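Long-range contacts in ALKF (Bacillus cereus, PDB 3ZBO), which has affinity for branched DNA structures and is related to the HEAT-like repeat DNA glycosylases such as AlkC and AlkD: residues A[23-28]-A[35-40]; A[66-71]-A[95-100]; A[187-192]-A[230-235]. All blocks are in the same frame, centred on the assembly; numbering follows the deposited sequence.

Contact 1 (A[23-28]-A[35-40])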
ATOM      1  N   ARG A  23      -2.625 -15.970 -16.529  1.00 34.73           N
ATOM      2  CA  ARG A  23      -1.563 -14.950 -16.686  1.00 36.51           C
ATOM      3  C   ARG A  23      -1.418 -14.071 -15.456  1.00 34.61           C
ATOM      4  O   ARG A  23      -0.276 -14.057 -14.912  1.00 33.96           O
ATOM      5  CB  ARG A  23      -1.539 -14.092 -17.979  1.00 37.62           C
ATOM      6  CG  ARG A  23      -2.838 -13.551 -18.624  1.00 43.88           C
ATOM      7  CD  ARG A  23      -3.451 -12.203 -18.072  1.00 45.66           C
ATOM      8  NE  ARG A  23      -4.217 -11.419 -19.087  1.00 56.84           N
ATOM      9  CZ  ARG A  23      -5.159 -11.912 -19.915  1.00 60.81           C
ATOM     10  NH1 ARG A  23      -5.460 -13.227 -19.943  1.00 61.98           N
ATOM     11  NH2 ARG A  23      -5.793 -11.094 -20.752  1.00 62.03           N
ATOM     12  N   THR A  24      -2.531 -13.389 -15.055  1.00 30.50           N
ATOM     13  CA  THR A  24      -2.589 -12.516 -13.844  1.00 26.97           C
ATOM     14  C   THR A  24      -2.158 -13.350 -12.608  1.00 23.46           C
ATOM     15  O   THR A  24      -1.391 -12.867 -11.715  1.00 20.62           O
ATOM     16  CB  THR A  24      -4.000 -11.873 -13.618  1.00 28.72           C
ATOM     17  OG1 THR A  24      -4.318 -10.919 -14.667  1.00 32.15           O
ATOM     18  CG2 THR A  24      -4.009 -11.125 -12.369  1.00 24.93           C
ATOM     19  N   LYS A  25      -2.615 -14.600 -12.559  1.00 22.10           N
ATOM     20  CA  LYS A  25      -2.272 -15.451 -11.402  1.00 20.92           C
ATOM     21  C   LYS A  25      -0.772 -15.748 -11.277  1.00 23.86           C
ATOM     22  O   LYS A  25      -0.160 -15.626 -10.201  1.00 23.05           O
ATOM     23  CB  LYS A  25      -3.095 -16.736 -11.468  1.00 23.17           C
ATOM     24  CG  LYS A  25      -2.808 -17.761 -10.417  1.00 19.95           C
ATOM     25  CD  LYS A  25      -3.634 -18.990 -10.559  1.00 25.72           C
ATOM     26  CE  LYS A  25      -3.297 -19.998  -9.572  1.00 31.57           C
ATOM     27  NZ  LYS A  25      -4.231 -21.153  -9.591  1.00 34.63           N
ATOM     28  N   LYS A  26      -0.200 -16.174 -12.393  1.00 25.19           N
ATOM     29  CA  LYS A  26       1.285 -16.317 -12.501  1.00 25.19           C
ATOM     30  C   LYS A  26       2.085 -15.108 -11.979  1.00 24.31           C
ATOM     31  O   LYS A  26       3.054 -15.292 -11.245  1.00 24.76           O
ATOM     32  CB  LYS A  26       1.680 -16.583 -14.000  1.00 28.16           C
ATOM     33  CG  LYS A  26       2.753 -15.606 -14.574  1.00 34.93           C
ATOM     34  CD  LYS A  26       2.881 -15.483 -16.160  1.00 39.75           C
ATOM     35  CE  LYS A  26       1.720 -14.777 -16.870  1.00 42.80           C
ATOM     36  NZ  LYS A  26       1.711 -13.223 -17.032  1.00 42.32           N
ATOM     37  N   ILE A  27       1.646 -13.908 -12.318  1.00 20.68           N
ATOM     38  CA  ILE A  27       2.310 -12.705 -11.926  1.00 21.64           C
ATOM     39  C   ILE A  27       2.159 -12.532 -10.403  1.00 21.35           C
ATOM     40  O   ILE A  27       3.129 -12.172  -9.696  1.00 19.64           O
ATOM     41  CB  ILE A  27       1.759 -11.541 -12.674  1.00 24.45           C
ATOM     42  CG1 ILE A  27       2.248 -11.596 -14.151  1.00 25.82           C
ATOM     43  CG2 ILE A  27       2.178 -10.283 -12.058  1.00 23.88           C
ATOM     44  CD1 ILE A  27       1.551 -10.588 -15.007  1.00 29.80           C
ATOM     45  N   TYR A  28       0.927 -12.782  -9.917  1.00 19.16           N
ATOM     46  CA  TYR A  28       0.743 -12.626  -8.456  1.00 17.09           C
ATOM     47  C   TYR A  28       1.581 -13.593  -7.692  1.00 18.33           C
ATOM     48  O   TYR A  28       2.213 -13.220  -6.657  1.00 16.34           O
ATOM     49  CB  TYR A  28      -0.740 -12.815  -8.112  1.00 16.56           C
ATOM     50  CG  TYR A  28      -1.660 -11.688  -8.501  1.00 15.21           C
ATOM     51  CD1 TYR A  28      -1.188 -10.408  -8.975  1.00 16.62           C
ATOM     52  CD2 TYR A  28      -3.026 -11.907  -8.350  1.00 16.61           C
ATOM     53  CE1 TYR A  28      -2.069  -9.455  -9.286  1.00 19.42           C
ATOM     54  CE2 TYR A  28      -3.930 -10.957  -8.705  1.00 16.54           C
ATOM     55  CZ  TYR A  28      -3.451  -9.736  -9.136  1.00 22.99           C
ATOM     56  OH  TYR A  28      -4.399  -8.753  -9.437  1.00 26.33           O
ATOM     57  N   GLU A  35      -1.158 -20.123  -3.303  1.00 18.56           N
ATOM     58  CA  GLU A  35      -2.480 -20.676  -3.336  1.00 20.58           C
ATOM     59  C   GLU A  35      -3.127 -20.626  -1.912  1.00 17.19           C
ATOM     60  O   GLU A  35      -2.467 -20.782  -0.820  1.00 18.62           O
ATOM     61  CB  GLU A  35      -2.421 -22.122  -3.880  1.00 20.75           C
ATOM     62  CG  GLU A  35      -1.988 -22.178  -5.264  1.00 20.70           C
ATOM     63  CD  GLU A  35      -3.088 -21.950  -6.290  1.00 32.99           C
ATOM     64  OE1 GLU A  35      -4.179 -21.440  -5.914  1.00 28.26           O
ATOM     65  OE2 GLU A  35      -2.893 -22.292  -7.506  1.00 34.09           O
ATOM     66  N   PRO A  36      -4.435 -20.371  -1.890  1.00 18.90           N
ATOM     67  CA  PRO A  36      -5.325 -20.185  -3.013  1.00 19.50           C
ATOM     68  C   PRO A  36      -5.273 -18.785  -3.553  1.00 18.96           C
ATOM     69  O   PRO A  36      -5.248 -17.810  -2.777  1.00 18.33           O
ATOM     70  CB  PRO A  36      -6.712 -20.471  -2.401  1.00 21.87           C
ATOM     71  CG  PRO A  36      -6.598 -20.048  -1.010  1.00 19.17           C
ATOM     72  CD  PRO A  36      -5.123 -20.247  -0.577  1.00 19.73           C
ATOM     73  N   VAL A  37      -5.317 -18.704  -4.886  1.00 17.41           N
ATOM     74  CA  VAL A  37      -5.284 -17.413  -5.570  1.00 18.08           C
ATOM     75  C   VAL A  37      -5.890 -17.630  -6.928  1.00 19.90           C
ATOM     76  O   VAL A  37      -5.620 -18.677  -7.582  1.00 23.28           O
ATOM     77  CB  VAL A  37      -3.834 -16.808  -5.581  1.00 19.22           C
ATOM     78  CG1 VAL A  37      -2.867 -17.754  -6.253  1.00 20.23           C
ATOM     79  CG2 VAL A  37      -3.843 -15.466  -6.338  1.00 20.35           C
ATOM     80  N   PHE A  38      -6.700 -16.670  -7.371  1.00 19.26           N
ATOM     81  CA  PHE A  38      -7.333 -16.837  -8.639  1.00 19.80           C
ATOM     82  C   PHE A  38      -6.702 -15.988  -9.749  1.00 20.58           C
ATOM     83  O   PHE A  38      -6.763 -16.393 -10.950  1.00 22.37           O
ATOM     84  CB  PHE A  38      -8.792 -16.421  -8.604  1.00 20.93           C
ATOM     85  CG  PHE A  38      -9.677 -17.150  -7.599  1.00 21.02           C
ATOM     86  CD1 PHE A  38      -9.554 -18.511  -7.338  1.00 23.43           C
ATOM     87  CD2 PHE A  38     -10.622 -16.403  -6.900  1.00 21.67           C
ATOM     88  CE1 PHE A  38     -10.440 -19.162  -6.433  1.00 21.43           C
ATOM     89  CE2 PHE A  38     -11.502 -17.039  -5.961  1.00 21.03           C
ATOM     90  CZ  PHE A  38     -11.405 -18.380  -5.773  1.00 18.56           C
ATOM     91  N   GLY A  39      -6.135 -14.817  -9.413  1.00 18.10           N
ATOM     92  CA  GLY A  39      -5.561 -14.012 -10.477  1.00 17.39           C
ATOM     93  C   GLY A  39      -6.612 -13.123 -11.111  1.00 19.09           C
ATOM     94  O   GLY A  39      -6.817 -13.082 -12.370  1.00 19.30           O
ATOM     95  N   VAL A  40      -7.212 -12.234 -10.326  1.00 18.35           N
ATOM     96  CA  VAL A  40      -8.250 -11.326 -10.851  1.00 17.87           C
ATOM     97  C   VAL A  40      -7.716  -9.934 -11.116  1.00 20.57           C
ATOM     98  O   VAL A  40      -7.195  -9.293 -10.211  1.00 22.97           O
ATOM     99  CB  VAL A  40      -9.447 -11.231  -9.851  1.00 17.69           C
ATOM    100  CG1 VAL A  40     -10.535 -10.269 -10.368  1.00 19.13           C
ATOM    101  CG2 VAL A  40     -10.016 -12.626  -9.545  1.00 18.62           C
TER
HETATM  102  O   HOH W   1      -6.521 -21.590  -7.204  1.00 36.96           O
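Gly39 abuts the first turns of helix 22-30, and its CA comes within 3.7 Å of Lys25 N, the closest backbone approach of the contact. Thr24 packs on this tight part, with CB 3.3 Å from Gly39 O. The Tyr28 ring runs beside Val37, Gly39 and Val40: its CD2 edge meets Val37 CG2 at 4.2 Å, while Tyr28 OH reaches 3.0 Å from Val40 O. That last hydrogen bond is not settled, since the proton has a second acceptor within reach.

The solvent side is polar, marked by the exposed Glu35 and a bridging water. Lys25, fully extended from a CG anti to the backbone N (chi1 176°), lays its methylenes past Val37 O and crosses Glu35 at about a right angle. The salt bridge from Lys25 NZ to Glu35 OE2 is 2.7 Å long and meets the syn side of the carboxylate. The other oxygen, Glu35 OE1, takes Val37 N from above its plane and also the water, which donates to Val37 O as well.

Beyond the pair, Asp69 accepts the amides of Phe38, Gly39 and Val40. This is a helix and its returning loop docked together on helix 68-77, within a mainly helical fold related to the HEAT-like repeat glycosylases.

Contact 2 (A[66-71]-A[95-100])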
ATOM      1  N   GLY A  66      -7.824 -16.187   3.161  1.00 14.43           N
ATOM      2  CA  GLY A  66      -6.411 -16.318   2.785  1.00 15.53           C
ATOM      3  C   GLY A  66      -6.185 -16.416   1.288  1.00 16.34           C
ATOM      4  O   GLY A  66      -5.024 -16.666   0.900  1.00 15.18           O
ATOM      5  N   ASN A  67      -7.184 -16.101   0.483  1.00 14.77           N
ATOM      6  CA  ASN A  67      -7.080 -16.048  -0.963  1.00 14.69           C
ATOM      7  C   ASN A  67      -6.831 -14.593  -1.346  1.00 15.10           C
ATOM      8  O   ASN A  67      -7.618 -13.686  -1.046  1.00 14.04           O
ATOM      9  CB  ASN A  67      -8.361 -16.613  -1.564  1.00 15.14           C
ATOM     10  CG  ASN A  67      -8.416 -16.468  -3.080  1.00 16.11           C
ATOM     11  OD1 ASN A  67      -8.036 -15.447  -3.665  1.00 16.01           O
ATOM     12  ND2 ASN A  67      -8.915 -17.510  -3.741  1.00 18.01           N
ATOM     13  N   TYR A  68      -5.639 -14.326  -1.945  1.00 14.79           N
ATOM     14  CA  TYR A  68      -5.257 -12.975  -2.215  1.00 13.71           C
ATOM     15  C   TYR A  68      -6.358 -12.154  -2.920  1.00 13.82           C
ATOM     16  O   TYR A  68      -6.620 -10.981  -2.605  1.00 12.82           O
ATOM     17  CB  TYR A  68      -3.954 -12.901  -3.074  1.00 14.89           C
ATOM     18  CG  TYR A  68      -3.631 -11.483  -3.505  1.00 13.55           C
ATOM     19  CD1 TYR A  68      -3.234 -10.500  -2.586  1.00 15.33           C
ATOM     20  CD2 TYR A  68      -3.821 -11.074  -4.872  1.00 17.87           C
ATOM     21  CE1 TYR A  68      -3.012  -9.198  -2.962  1.00 18.11           C
ATOM     22  CE2 TYR A  68      -3.591  -9.777  -5.235  1.00 16.73           C
ATOM     23  CZ  TYR A  68      -3.163  -8.795  -4.309  1.00 15.90           C
ATOM     24  OH  TYR A  68      -2.954  -7.504  -4.628  1.00 16.23           O
ATOM     25  N   ASP A  69      -6.992 -12.734  -3.940  1.00 14.14           N
ATOM     26  CA  ASP A  69      -7.966 -11.887  -4.652  1.00 14.35           C
ATOM     27  C   ASP A  69      -9.171 -11.564  -3.805  1.00 13.44           C
ATOM     28  O   ASP A  69      -9.731 -10.437  -3.865  1.00 14.29           O
ATOM     29  CB  ASP A  69      -8.456 -12.593  -5.920  1.00 14.36           C
ATOM     30  CG  ASP A  69      -7.301 -12.835  -6.902  1.00 18.29           C
ATOM     31  OD1 ASP A  69      -6.893 -11.897  -7.550  1.00 17.42           O
ATOM     32  OD2 ASP A  69      -6.834 -13.974  -6.938  1.00 19.89           O
ATOM     33  N   ALA A  70      -9.599 -12.568  -3.036  1.00 14.22           N
ATOM     34  CA  ALA A  70     -10.709 -12.288  -2.096  1.00 12.97           C
ATOM     35  C   ALA A  70     -10.324 -11.277  -1.033  1.00 14.53           C
ATOM     36  O   ALA A  70     -11.162 -10.446  -0.630  1.00 14.18           O
ATOM     37  CB  ALA A  70     -11.133 -13.608  -1.375  1.00 15.66           C
ATOM     38  N   MET A  71      -9.077 -11.384  -0.604  1.00 11.96           N
ATOM     39  CA  MET A  71      -8.591 -10.423   0.380  1.00 12.93           C
ATOM     40  C   MET A  71      -8.474  -8.981  -0.175  1.00 12.93           C
ATOM     41  O   MET A  71      -8.801  -8.009   0.514  1.00 12.43           O
ATOM     42  CB  MET A  71      -7.235 -10.833   0.931  1.00 10.61           C
ATOM     43  CG  MET A  71      -7.304 -12.107   1.718  1.00 12.55           C
ATOM     44  SD  MET A  71      -5.699 -12.902   1.986  1.00 14.13           S
ATOM     45  CE  MET A  71      -5.174 -12.010   3.484  1.00 13.09           C
ATOM     46  N   ALA A  95      -1.559 -10.287   6.448  1.00 11.84           N
ATOM     47  CA  ALA A  95      -1.040  -9.784   5.189  1.00 11.83           C
ATOM     48  C   ALA A  95       0.344 -10.395   4.955  1.00 12.58           C
ATOM     49  O   ALA A  95       1.389  -9.824   5.301  1.00 14.49           O
ATOM     50  CB  ALA A  95      -0.932  -8.252   5.323  1.00 13.98           C
ATOM     51  N   TYR A  96       0.317 -11.539   4.270  1.00 11.69           N
ATOM     52  CA  TYR A  96       1.552 -12.351   4.301  1.00 12.72           C
ATOM     53  C   TYR A  96       2.637 -11.995   3.307  1.00 13.30           C
ATOM     54  O   TYR A  96       3.726 -12.550   3.311  1.00 14.15           O
ATOM     55  CB  TYR A  96       1.200 -13.854   4.124  1.00 12.22           C
ATOM     56  CG  TYR A  96       0.612 -14.219   2.818  1.00 12.27           C
ATOM     57  CD1 TYR A  96       1.410 -14.478   1.700  1.00 15.16           C
ATOM     58  CD2 TYR A  96      -0.763 -14.291   2.658  1.00 11.97           C
ATOM     59  CE1 TYR A  96       0.893 -14.803   0.475  1.00 14.49           C
ATOM     60  CE2 TYR A  96      -1.351 -14.647   1.380  1.00 13.41           C
ATOM     61  CZ  TYR A  96      -0.504 -14.940   0.272  1.00 11.50           C
ATOM     62  OH  TYR A  96      -1.017 -15.206  -0.957  1.00 14.23           O
ATOM     63  N   PHE A  97       2.292 -11.102   2.393  1.00 12.54           N
ATOM     64  CA  PHE A  97       3.294 -10.525   1.503  1.00 11.62           C
ATOM     65  C   PHE A  97       2.959  -9.119   1.117  1.00 12.25           C
ATOM     66  O   PHE A  97       1.856  -8.648   1.446  1.00 11.34           O
ATOM     67  CB  PHE A  97       3.514 -11.451   0.234  1.00 11.76           C
ATOM     68  CG  PHE A  97       2.422 -11.337  -0.848  1.00 11.64           C
ATOM     69  CD1 PHE A  97       1.048 -11.618  -0.561  1.00 13.31           C
ATOM     70  CD2 PHE A  97       2.772 -10.932  -2.148  1.00 11.80           C
ATOM     71  CE1 PHE A  97       0.041 -11.578  -1.599  1.00 13.25           C
ATOM     72  CE2 PHE A  97       1.819 -10.890  -3.143  1.00 11.99           C
ATOM     73  CZ  PHE A  97       0.439 -11.195  -2.896  1.00 12.67           C
ATOM     74  N   TYR A  98       3.884  -8.429   0.415  1.00 12.25           N
ATOM     75  CA  TYR A  98       3.724  -6.977   0.288  1.00 10.36           C
ATOM     76  C   TYR A  98       2.488  -6.507  -0.472  1.00 11.66           C
ATOM     77  O   TYR A  98       2.031  -5.396  -0.204  1.00 11.60           O
ATOM     78  CB  TYR A  98       4.995  -6.357  -0.345  1.00 11.25           C
ATOM     79  CG  TYR A  98       5.057  -6.564  -1.858  1.00 11.20           C
ATOM     80  CD1 TYR A  98       5.648  -7.759  -2.353  1.00 12.08           C
ATOM     81  CD2 TYR A  98       4.536  -5.631  -2.732  1.00 10.66           C
ATOM     82  CE1 TYR A  98       5.712  -8.006  -3.758  1.00 12.23           C
ATOM     83  CE2 TYR A  98       4.552  -5.832  -4.134  1.00 13.80           C
ATOM     84  CZ  TYR A  98       5.130  -7.050  -4.631  1.00 13.39           C
ATOM     85  OH  TYR A  98       5.154  -7.237  -6.031  1.00 16.56           O
ATOM     86  N   MET A  99       1.929  -7.309  -1.377  1.00 11.24           N
ATOM     87  CA  MET A  99       0.784  -6.712  -2.087  1.00 10.99           C
ATOM     88  C   MET A  99      -0.322  -6.586  -1.089  1.00 11.31           C
ATOM     89  O   MET A  99      -1.164  -5.663  -1.221  1.00 11.99           O
ATOM     90  CB  MET A  99       0.322  -7.637  -3.195  1.00 12.54           C
ATOM     91  CG  MET A  99       1.367  -7.669  -4.338  1.00 12.70           C
ATOM     92  SD  MET A  99       0.792  -8.647  -5.787  1.00 15.05           S
ATOM     93  CE  MET A  99      -0.108  -7.366  -6.595  1.00 15.02           C
ATOM     94  N   LEU A 100      -0.441  -7.499  -0.129  1.00 11.63           N
ATOM     95  CA  LEU A 100      -1.452  -7.377   0.929  1.00 11.54           C
ATOM     96  C   LEU A 100      -1.120  -6.230   1.905  1.00 12.44           C
ATOM     97  O   LEU A 100      -2.021  -5.423   2.245  1.00 11.88           O
ATOM     98  CB  LEU A 100      -1.627  -8.723   1.700  1.00 11.12           C
ATOM     99  CG  LEU A 100      -2.337  -9.742   0.835  1.00 11.03           C
ATOM    100  CD1 LEU A 100      -2.141 -11.080   1.517  1.00 13.45           C
ATOM    101  CD2 LEU A 100      -3.898  -9.444   0.752  1.00 13.37           C
TER
HETATM  102  O   HOH W   2      -3.445 -16.067  -1.300  1.00 16.00           O
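Tyr68, in the first turn of helix 68-77, meets Phe97, Met99 and Leu100 at the start of helix 98-110, a buried joint between two helix beginnings, consistent with the HEAT-like repeat fold of its relatives. Tyr68 CG stands anti to the backbone N (chi1 173°), which carries the ring toward the start of helix 98-110, where three side chains gather round it. Phe97 brings an edge, with CZ over one face and offset toward the rim, in an offset edge-to-face pair; the centroids are 5.4 Å apart and the planes meet at 65°. Leu100 CG lies in the ring plane, 3.6 Å from Tyr68 CD1. Met99 makes an oblique Met-aromatic contact, its SD 4.8 Å from the centroid of the Tyr68 ring, and its CE touches Tyr68 OH at 3.5 Å. Leu100 CD2 also packs on Met71 CB at 3.6 Å, while Leu100 CD1 faces the Met71 methyl.

The polar link runs through one water. It lies 2.8 Å from Gly66 O, a bond it may share with other acceptors, accepts from Tyr68 N at 2.9 Å and lies in the plane of the Tyr96 ring, 2.6 Å from Tyr96 OH. That hydroxyl is also hydrogen-bonded to His34 N, and the Tyr96 ring stacks on His34. No direct hydrogen bond joins the two segments, so cohesion here depends on the fit of aromatic, sulfur and aliphatic surfaces, with the water satisfying the Tyr68 amide.

Contact 3 (A[187-192]-A[230-235])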
ATOM      1  N   SER A 187       4.013  15.083  -3.793  1.00 12.89           N
ATOM      2  CA  SER A 187       2.692  15.394  -3.272  1.00 13.79           C
ATOM      3  C   SER A 187       2.666  16.210  -1.970  1.00 13.71           C
ATOM      4  O   SER A 187       1.574  16.541  -1.549  1.00 16.48           O
ATOM      5  CB  SER A 187       1.872  14.117  -3.067  1.00 14.55           C
ATOM      6  OG  SER A 187       1.700  13.426  -4.326  1.00 16.67           O
ATOM      7  N   TYR A 188       3.809  16.501  -1.391  1.00 12.86           N
ATOM      8  CA  TYR A 188       3.884  17.319  -0.165  1.00 13.33           C
ATOM      9  C   TYR A 188       4.859  18.448  -0.348  1.00 14.45           C
ATOM     10  O   TYR A 188       5.990  18.435   0.086  1.00 15.19           O
ATOM     11  CB  TYR A 188       4.310  16.382   1.001  1.00 13.19           C
ATOM     12  CG  TYR A 188       4.144  17.190   2.350  1.00 11.57           C
ATOM     13  CD1 TYR A 188       2.907  17.509   2.809  1.00 12.73           C
ATOM     14  CD2 TYR A 188       5.306  17.529   3.042  1.00 15.15           C
ATOM     15  CE1 TYR A 188       2.814  18.247   4.077  1.00 14.67           C
ATOM     16  CE2 TYR A 188       5.282  18.201   4.278  1.00 15.65           C
ATOM     17  CZ  TYR A 188       4.001  18.590   4.726  1.00 15.28           C
ATOM     18  OH  TYR A 188       3.968  19.287   5.910  1.00 17.32           O
ATOM     19  N   VAL A 189       4.356  19.480  -1.049  1.00 14.94           N
ATOM     20  CA  VAL A 189       5.256  20.569  -1.459  1.00 15.89           C
ATOM     21  C   VAL A 189       5.984  21.299  -0.354  1.00 15.09           C
ATOM     22  O   VAL A 189       7.087  21.826  -0.612  1.00 15.72           O
ATOM     23  CB  VAL A 189       4.598  21.599  -2.403  1.00 16.61           C
ATOM     24  CG1 VAL A 189       4.130  20.938  -3.659  1.00 17.59           C
ATOM     25  CG2 VAL A 189       3.466  22.364  -1.753  1.00 18.28           C
ATOM     26  N   PRO A 190       5.447  21.310   0.886  1.00 14.88           N
ATOM     27  CA  PRO A 190       6.341  21.968   1.905  1.00 15.85           C
ATOM     28  C   PRO A 190       7.728  21.437   2.059  1.00 17.02           C
ATOM     29  O   PRO A 190       8.663  22.160   2.436  1.00 17.78           O
ATOM     30  CB  PRO A 190       5.510  21.874   3.168  1.00 17.32           C
ATOM     31  CG  PRO A 190       4.091  21.822   2.701  1.00 18.08           C
ATOM     32  CD  PRO A 190       4.151  20.905   1.418  1.00 15.29           C
ATOM     33  N   LEU A 191       7.952  20.161   1.740  1.00 14.49           N
ATOM     34  CA  LEU A 191       9.248  19.566   1.839  1.00 15.67           C
ATOM     35  C   LEU A 191       9.697  18.984   0.487  1.00 15.40           C
ATOM     36  O   LEU A 191      10.557  18.087   0.446  1.00 15.73           O
ATOM     37  CB  LEU A 191       9.204  18.404   2.882  1.00 15.04           C
ATOM     38  CG  LEU A 191       9.016  18.958   4.296  1.00 14.88           C
ATOM     39  CD1 LEU A 191       8.793  17.837   5.260  1.00 17.42           C
ATOM     40  CD2 LEU A 191      10.163  19.806   4.726  1.00 19.52           C
ATOM     41  N   HIS A 192       9.222  19.646  -0.599  1.00 14.72           N
ATOM     42  CA  HIS A 192       9.729  19.217  -1.940  1.00 15.49           C
ATOM     43  C   HIS A 192      11.244  19.237  -2.032  1.00 14.82           C
ATOM     44  O   HIS A 192      11.881  18.219  -2.438  1.00 16.31           O
ATOM     45  CB  HIS A 192       9.146  20.133  -3.038  1.00 14.64           C
ATOM     46  CG  HIS A 192       9.774  19.831  -4.342  1.00 14.59           C
ATOM     47  ND1 HIS A 192      10.606  20.661  -5.080  1.00 24.35           N
ATOM     48  CD2 HIS A 192       9.730  18.661  -4.992  1.00 11.92           C
ATOM     49  CE1 HIS A 192      10.991  20.018  -6.196  1.00 15.50           C
ATOM     50  NE2 HIS A 192      10.445  18.810  -6.154  1.00 20.28           N
ATOM     51  N   GLY A 230       5.257  17.771 -15.071  1.00 12.60           N
ATOM     52  CA  GLY A 230       4.608  18.954 -14.504  1.00 14.96           C
ATOM     53  C   GLY A 230       3.787  18.616 -13.274  1.00 15.50           C
ATOM     54  O   GLY A 230       2.875  19.353 -12.897  1.00 16.44           O
ATOM     55  N   ARG A 231       4.094  17.439 -12.681  1.00 14.60           N
ATOM     56  CA  ARG A 231       3.264  16.975 -11.523  1.00 13.33           C
ATOM     57  C   ARG A 231       3.664  17.420 -10.154  1.00 16.26           C
ATOM     58  O   ARG A 231       3.113  16.896  -9.165  1.00 16.81           O
ATOM     59  CB  ARG A 231       3.286  15.459 -11.510  1.00 14.09           C
ATOM     60  CG  ARG A 231       2.532  14.829 -12.660  1.00 18.91           C
ATOM     61  CD  ARG A 231       1.093  14.831 -12.428  1.00 23.85           C
ATOM     62  NE  ARG A 231       0.315  14.109 -13.447  1.00 27.35           N
ATOM     63  CZ  ARG A 231      -0.629  14.616 -14.263  1.00 31.35           C
ATOM     64  NH1 ARG A 231      -1.035  15.916 -14.224  1.00 23.59           N
ATOM     65  NH2 ARG A 231      -1.241  13.785 -15.112  1.00 31.02           N
ATOM     66  N   LEU A 232       4.566  18.322  -9.975  1.00 16.87           N
ATOM     67  CA  LEU A 232       4.805  18.885  -8.590  1.00 18.23           C
ATOM     68  C   LEU A 232       3.565  19.397  -7.964  1.00 18.36           C
ATOM     69  O   LEU A 232       2.820  20.236  -8.586  1.00 21.37           O
ATOM     70  CB  LEU A 232       5.777  20.044  -8.692  1.00 16.30           C
ATOM     71  CG  LEU A 232       6.147  20.737  -7.387  1.00 16.69           C
ATOM     72  CD1 LEU A 232       6.834  19.755  -6.459  1.00 18.23           C
ATOM     73  CD2 LEU A 232       7.224  21.801  -7.616  1.00 20.47           C
ATOM     74  N   GLY A 233       3.224  18.908  -6.738  1.00 17.06           N
ATOM     75  CA  GLY A 233       2.011  19.273  -6.039  1.00 16.36           C
ATOM     76  C   GLY A 233       0.820  18.339  -6.287  1.00 15.24           C
ATOM     77  O   GLY A 233      -0.245  18.494  -5.649  1.00 17.49           O
ATOM     78  N   PHE A 234       0.884  17.440  -7.274  1.00 15.36           N
ATOM     79  CA  PHE A 234      -0.180  16.621  -7.665  1.00 17.01           C
ATOM     80  C   PHE A 234      -0.485  15.641  -6.547  1.00 17.50           C
ATOM     81  O   PHE A 234       0.461  14.999  -6.028  1.00 19.81           O
ATOM     82  CB  PHE A 234       0.297  15.764  -8.890  1.00 18.26           C
ATOM     83  CG  PHE A 234      -0.779  14.999  -9.579  1.00 23.38           C
ATOM     84  CD1 PHE A 234      -1.664  15.617 -10.409  1.00 25.48           C
ATOM     85  CD2 PHE A 234      -0.882  13.603  -9.426  1.00 26.10           C
ATOM     86  CE1 PHE A 234      -2.669  14.895 -11.108  1.00 30.74           C
ATOM     87  CE2 PHE A 234      -1.866  12.859 -10.075  1.00 31.53           C
ATOM     88  CZ  PHE A 234      -2.797  13.529 -10.933  1.00 30.12           C
ATOM     89  N   LYS A 235      -1.756  15.515  -6.270  1.00 17.85           N
ATOM     90  CA  LYS A 235      -2.138  14.436  -5.309  1.00 20.00           C
ATOM     91  C   LYS A 235      -3.130  13.474  -5.955  1.00 22.88           C
ATOM     92  O   LYS A 235      -4.105  13.926  -6.494  1.00 25.20           O
ATOM     93  CB  LYS A 235      -2.770  15.060  -4.082  1.00 20.17           C
ATOM     94  CG  LYS A 235      -1.873  15.840  -3.203  1.00 19.57           C
ATOM     95  CD  LYS A 235      -2.698  16.554  -2.181  1.00 18.11           C
ATOM     96  CE  LYS A 235      -1.805  17.272  -1.267  1.00 20.24           C
ATOM     97  NZ  LYS A 235      -1.199  16.393  -0.126  1.00 16.48           N
TER
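Ser187, the last residue of helix 171-187, exchanges two hydrogen bonds with Phe234 and Lys235 in the loop that follows helix 219-228. In the first, Ser187 OG donates to Phe234 O at 2.6 Å and lies in the plane of that carbonyl. In the second, Lys235 NZ donates to Ser187 O at 3.1 Å, approaching nearly in line with the carbonyl bond (C=O...N angle 161°). The Lys235 chain is extended as far as CE and then bends at its last torsion (chi4 -82°), which places NZ at this oxygen. The same ammonium group forms a salt bridge with Asp147 and hydrogen bonds with the carbonyls of Leu142 and Arg145, so four oxygens compete for its three N-H groups.

Apolar contacts make up the second group. Leu232 CD1 sits over one face of the His192 ring in a CH-pi contact, 3.6 Å from the ring centroid and 22° off its normal. The same methyl lies 4.1 Å from Val189 CG1, and Val189 CG1 presses more closely on Gly233 CA, at 3.6 Å. Leu227, in helix 219-228, adjoins both His192 and Leu232.

The third group is backbone structure that sets the shape of the loop. A Schellman motif at Gly230 ends helix 219-228, and a type II beta turn from Arg231 to Phe234 follows, closed by Phe234 N to Arg231 O at 3.0 Å. Gly233 is the third residue of this turn and also shares a backbone hydrogen bond with Ile186.

Chemically, the contact pairs an apolar, partly exposed patch with a polar anchor. Because Ser187 O and the Leu142 and Arg145 carbonyls lie at or beside the C-terminal ends of two helices, the positive charge of Lys235 is probably stabilised by the helix dipoles as well as by Asp147.

The three contacts follow one another along the chain, each closing before the next opens. Contacts 1 and 2 form one continuous region: their centres are about 11 Å apart, Asp69 of helix 68-77 joins the two, and Tyr28 of helix 22-30 meets Tyr68 edge to face. Helices 22-30, 68-77 and 98-110 are thereby connected. Contact 3 lies on the opposite side of the chain's centre, about 35 Å from contact 1 and about 31 Å from contact 2 between centres, where the loop after helix 219-228 returns to the end of helix 171-187. The contacts thus lie on opposite sides of the centre of a mainly helical chain, consistent with a HEAT-like architecture.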